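Long-range contacts in cytochrome P450 (CYP102L1) (Mycobacterium phage Adler, PDB 6N6Q), which probably acts as a haem-dependent monooxygenase, using the iron of its protoporphyrin IX to activate dioxygen and oxidise an organic substrate: residues E135-W140 and A434-Q439; H438-E443 and L465-R470. All blocks are in the same frame, centred on the assembly; numbering follows the deposited sequence.

In the fold
Contacts 1 and 2 share H438 and Q439, the last residues of helix 422-439, and their centres lie about 9 Å apart. Contact 1 packs this helix against helix 119-145; contact 2 begins where the helix gives way to strand 440-444, which pairs with 464-469. The two are continuous: W140 CE3 lies 3.4 Å from L467 CD1, W140 CB lies 3.6 Å from F440 CZ, and L437 O is probably hydrogen-bonded to R470 NE. Residues of the haem pocket run up to position 429, so earlier turns of helix 422-439 reach the cofactor. The pair illustrates how a helix that helps line the haem pocket can be tied at its far end into a small sheet.

Contact 1 of 2, residues E135-W140 and A434-Q439; sequences ELIDAW and AAILHQ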
# COMPACT_ATOMS: atom_id res chain seq x y z
N GLU A 135 -5.05 19.44 7.61
CA GLU A 135 -5.25 19.13 9.02
C GLU A 135 -3.99 18.55 9.65
O GLU A 135 -3.71 18.82 10.82
CB GLU A 135 -6.43 18.17 9.17
CG GLU A 135 -6.78 17.81 10.61
CD GLU A 135 -8.07 17.02 10.70
OE1 GLU A 135 -9.03 17.37 9.98
OE2 GLU A 135 -8.12 16.05 11.48
N LEU A 136 -3.22 17.76 8.90
CA LEU A 136 -1.98 17.21 9.44
C LEU A 136 -0.91 18.28 9.56
O LEU A 136 -0.21 18.36 10.58
CB LEU A 136 -1.48 16.06 8.58
CG LEU A 136 -0.19 15.43 9.11
CD1 LEU A 136 -0.46 14.65 10.39
CD2 LEU A 136 0.48 14.55 8.06
N ILE A 137 -0.75 19.11 8.53
CA ILE A 137 0.24 20.18 8.56
C ILE A 137 -0.03 21.12 9.74
O ILE A 137 0.90 21.56 10.42
CB ILE A 137 0.25 20.94 7.23
CG1 ILE A 137 0.63 20.00 6.08
CG2 ILE A 137 1.20 22.12 7.29
CD1 ILE A 137 1.99 19.37 6.23
N ASP A 138 -1.30 21.42 9.99
CA ASP A 138 -1.65 22.27 11.13
C ASP A 138 -1.22 21.63 12.45
O ASP A 138 -0.70 22.30 13.34
CB ASP A 138 -3.15 22.56 11.13
CG ASP A 138 -3.57 23.44 9.98
OD1 ASP A 138 -2.69 23.95 9.26
OD2 ASP A 138 -4.79 23.62 9.78
N ALA A 139 -1.44 20.31 12.58
CA ALA A 139 -1.00 19.62 13.79
C ALA A 139 0.52 19.59 13.89
O ALA A 139 1.08 19.74 14.98
CB ALA A 139 -1.57 18.21 13.82
N TRP A 140 1.20 19.41 12.76
CA TRP A 140 2.66 19.38 12.77
C TRP A 140 3.27 20.76 13.00
O TRP A 140 4.46 20.85 13.32
CB TRP A 140 3.19 18.78 11.47
CG TRP A 140 3.14 17.28 11.45
CD1 TRP A 140 2.52 16.47 12.36
CD2 TRP A 140 3.74 16.40 10.49
NE1 TRP A 140 2.70 15.15 12.03
CE2 TRP A 140 3.45 15.08 10.88
CE3 TRP A 140 4.50 16.61 9.33
CZ2 TRP A 140 3.88 13.97 10.15
CZ3 TRP A 140 4.93 15.51 8.61
CH2 TRP A 140 4.62 14.21 9.03
N ALA A 434 4.39 17.19 -1.09
CA ALA A 434 4.52 18.58 -1.53
C ALA A 434 4.20 19.54 -0.39
O ALA A 434 4.90 20.54 -0.21
CB ALA A 434 3.61 18.85 -2.72
N ALA A 435 3.17 19.24 0.40
CA ALA A 435 2.81 20.10 1.52
C ALA A 435 3.89 20.10 2.59
O ALA A 435 4.21 21.14 3.16
CB ALA A 435 1.46 19.68 2.10
N ILE A 436 4.46 18.93 2.88
CA ILE A 436 5.48 18.83 3.92
C ILE A 436 6.74 19.59 3.52
O ILE A 436 7.29 20.38 4.30
CB ILE A 436 5.78 17.36 4.24
CG1 ILE A 436 4.56 16.71 4.91
CG2 ILE A 436 7.01 17.23 5.12
CD1 ILE A 436 4.69 15.21 5.09
N LEU A 437 7.21 19.38 2.28
CA LEU A 437 8.40 20.08 1.81
C LEU A 437 8.18 21.58 1.70
O LEU A 437 9.12 22.36 1.87
CB LEU A 437 8.84 19.51 0.46
CG LEU A 437 9.43 18.11 0.46
CD1 LEU A 437 9.79 17.71 -0.96
CD2 LEU A 437 10.66 18.06 1.36
N HIS A 438 6.95 22.00 1.40
CA HIS A 438 6.64 23.42 1.27
C HIS A 438 6.58 24.12 2.62
O HIS A 438 6.98 25.28 2.73
CB HIS A 438 5.32 23.59 0.51
CG HIS A 438 4.96 25.02 0.24
ND1 HIS A 438 4.35 25.82 1.18
CD2 HIS A 438 5.10 25.78 -0.87
CE1 HIS A 438 4.14 27.02 0.66
NE2 HIS A 438 4.59 27.02 -0.58
N GLN A 439 6.09 23.43 3.65
CA GLN A 439 5.86 24.03 4.96
C GLN A 439 6.98 23.78 5.96
O GLN A 439 7.23 24.65 6.80
CB GLN A 439 4.55 23.50 5.55
CG GLN A 439 3.33 23.81 4.72
CD GLN A 439 3.07 25.29 4.59
OE1 GLN A 439 3.06 25.84 3.49
NE2 GLN A 439 2.87 25.95 5.73
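The indole of W140 meets I436 through the outer carbons of its six-membered ring, with CZ3 3.5 Å from I436 CD1 and CH2 a little farther from the same methyl. One face of the indole has L136 CG of its own helix 4.0 Å above the plane, displaced toward the rim near NE1 and CE2. At this edge of the indole, NE1 is hydrogen-bonded to E155, which ties the tryptophan to helix 152-169. The second flat group, the imidazole of H438, has the amide of Q439 at its edge, in the ring plane: ND1 donates to Q439 OE1 over 2.6 Å, while NE2 is bound to the carbonyl of W312.

I137 carries the largest share of the contact. Its CG1 lies anti to the carbonyl carbon (chi1 -61°), directing that branch to A435 CB at 4.1 Å. Farther out, CD1 reaches I436 CG1 at 3.9 Å, and the other branch, CG2, rests on Q439 CG at 3.7 Å. The glutamine crosses the isoleucine at about a right angle, offering its aliphatic part while its amide is held by the histidine.

No hydrogen bond joins the two segments; the interface is apolar and largely buried. Their axes approach to 10.6 Å and run roughly parallel, inclined by 33°, a separation bridged by I137 reaching to A435 and I436, and by W140 reaching to I436. This is packing between the D and L helices of the four-helix core characteristic of the cytochrome P450 fold.

Contact 2 of 2, residues H438-E443 and L465-R470; sequences HQFELE and LRLRNR
E443 is gripped by two arginines of the neighbouring strand, R466 and R468. The shortest of the three bonds comes from R468 NH1, 2.6 Å from E443 OE1 and nearly in line with that C-O bond. R466 approaches side-on, its NE bonded to the same OE1 and its NH2 to OE2 at 3.1 Å; both nitrogens stand above the carboxylate plane, though the carboxylate oxygens lie in the plane of the guanidinium. With CG anti to the backbone N (chi1 180°) and an extended chain beyond, E443 runs alongside R466.

Beneath this network the backbones pair in antiparallel fashion. E443 and R466 exchange two hydrogen bonds, N to O in each direction, and E441 N donates to R468 O; the return bond from R468 N is weak. Beyond the strand pairing, R470 N is bonded to Q439 O at 3.0 Å. The guanidinium of R470 turns back to helix 298-311, where NH2 forms a salt bridge with D309.

On the other face of the sheet L467 is central. Its CD1 sits over one face of the F440 ring, 4.2 Å from the centroid, in a CH-pi contact; Q439 CB covers the opposite face. Its CD2 touches L442 CD2 at 3.6 Å. N469 ND2, 3.5 Å from F440 CE1, is hydrogen-bonded to N141.

The sheet is thus split chemically, with charge on the face of E443 and R466, and hydrocarbon on that of L442 and L467. Two cations around one carboxylate would probably keep E443 ionised and restrict its rotation, and partial exposure to solvent would also suit the charge.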
# COMPACT_ATOMS: atom_id res chain seq x y z
N HIS A 438 6.95 22.00 1.40
CA HIS A 438 6.64 23.42 1.27
C HIS A 438 6.58 24.12 2.62
O HIS A 438 6.98 25.28 2.73
CB HIS A 438 5.32 23.59 0.51
CG HIS A 438 4.96 25.02 0.24
ND1 HIS A 438 4.35 25.82 1.18
CD2 HIS A 438 5.10 25.78 -0.87
CE1 HIS A 438 4.14 27.02 0.66
NE2 HIS A 438 4.59 27.02 -0.58
N GLN A 439 6.09 23.43 3.65
CA GLN A 439 5.86 24.03 4.96
C GLN A 439 6.98 23.78 5.96
O GLN A 439 7.23 24.65 6.80
CB GLN A 439 4.55 23.50 5.55
CG GLN A 439 3.33 23.81 4.72
CD GLN A 439 3.07 25.29 4.59
OE1 GLN A 439 3.06 25.84 3.49
NE2 GLN A 439 2.87 25.95 5.73
N PHE A 440 7.65 22.64 5.89
CA PHE A 440 8.64 22.27 6.89
C PHE A 440 9.96 21.91 6.22
O PHE A 440 10.02 21.63 5.02
CB PHE A 440 8.18 21.08 7.74
CG PHE A 440 6.83 21.26 8.36
CD1 PHE A 440 6.67 22.00 9.51
CD2 PHE A 440 5.71 20.67 7.79
CE1 PHE A 440 5.43 22.17 10.08
CE2 PHE A 440 4.46 20.83 8.36
CZ PHE A 440 4.32 21.58 9.51
N GLU A 441 11.02 21.93 7.02
CA GLU A 441 12.29 21.32 6.66
C GLU A 441 12.54 20.13 7.57
O GLU A 441 12.12 20.12 8.74
CB GLU A 441 13.45 22.33 6.75
CG GLU A 441 13.69 22.91 8.13
CD GLU A 441 14.69 24.05 8.09
OE1 GLU A 441 14.76 24.74 7.06
OE2 GLU A 441 15.40 24.25 9.10
N LEU A 442 13.21 19.12 7.03
CA LEU A 442 13.30 17.81 7.67
C LEU A 442 14.66 17.66 8.35
O LEU A 442 15.70 17.80 7.70
CB LEU A 442 13.08 16.70 6.65
CG LEU A 442 11.92 16.90 5.67
CD1 LEU A 442 11.95 15.84 4.57
CD2 LEU A 442 10.58 16.86 6.40
N GLU A 443 14.65 17.37 9.65
CA GLU A 443 15.87 17.09 10.39
C GLU A 443 15.90 15.62 10.77
O GLU A 443 15.07 15.18 11.59
CB GLU A 443 15.96 17.97 11.64
CG GLU A 443 17.21 17.73 12.47
CD GLU A 443 17.23 18.55 13.75
OE1 GLU A 443 16.33 19.39 13.94
OE2 GLU A 443 18.15 18.35 14.57
N LEU A 465 11.65 11.99 12.69
CA LEU A 465 12.09 13.24 12.08
C LEU A 465 11.66 14.41 12.96
O LEU A 465 10.79 14.28 13.83
CB LEU A 465 11.52 13.42 10.67
CG LEU A 465 11.96 12.43 9.59
CD1 LEU A 465 11.28 12.76 8.26
CD2 LEU A 465 13.47 12.43 9.43
N ARG A 466 12.30 15.55 12.73
CA ARG A 466 11.93 16.79 13.40
C ARG A 466 11.80 17.89 12.36
O ARG A 466 12.52 17.91 11.35
CB ARG A 466 12.96 17.19 14.47
CG ARG A 466 12.49 18.31 15.38
CD ARG A 466 13.20 18.26 16.72
NE ARG A 466 14.65 18.34 16.57
CZ ARG A 466 15.50 18.21 17.58
NH1 ARG A 466 15.06 17.99 18.81
NH2 ARG A 466 16.81 18.30 17.36
N LEU A 467 10.86 18.80 12.59
CA LEU A 467 10.50 19.81 11.62
C LEU A 467 10.64 21.21 12.22
O LEU A 467 10.40 21.42 13.41
CB LEU A 467 9.06 19.62 11.14
CG LEU A 467 8.61 18.19 10.88
CD1 LEU A 467 7.10 18.11 10.97
CD2 LEU A 467 9.08 17.72 9.52
N ARG A 468 11.04 22.15 11.37
CA ARG A 468 10.93 23.57 11.65
C ARG A 468 10.12 24.21 10.54
O ARG A 468 10.28 23.85 9.37
CB ARG A 468 12.31 24.25 11.76
CG ARG A 468 13.31 23.55 12.66
CD ARG A 468 12.80 23.38 14.08
NE ARG A 468 13.90 23.23 15.03
CZ ARG A 468 14.63 22.13 15.17
NH1 ARG A 468 14.39 21.07 14.42
NH2 ARG A 468 15.61 22.09 16.06
N ASN A 469 9.25 25.15 10.90
CA ASN A 469 8.51 25.90 9.89
C ASN A 469 9.48 26.72 9.05
O ASN A 469 10.36 27.40 9.58
CB ASN A 469 7.47 26.80 10.56
CG ASN A 469 6.40 26.01 11.28
OD1 ASN A 469 6.48 25.78 12.48
ND2 ASN A 469 5.38 25.59 10.54
N ARG A 470 9.31 26.65 7.73
CA ARG A 470 10.30 27.24 6.82
C ARG A 470 10.33 28.76 6.88
O ARG A 470 11.31 29.36 6.43
CB ARG A 470 10.04 26.77 5.39
CG ARG A 470 10.10 25.26 5.23
CD ARG A 470 11.00 24.84 4.07
NE ARG A 470 10.41 25.14 2.77
CZ ARG A 470 10.84 26.11 1.97
NH1 ARG A 470 11.86 26.87 2.32
NH2 ARG A 470 10.24 26.30 0.80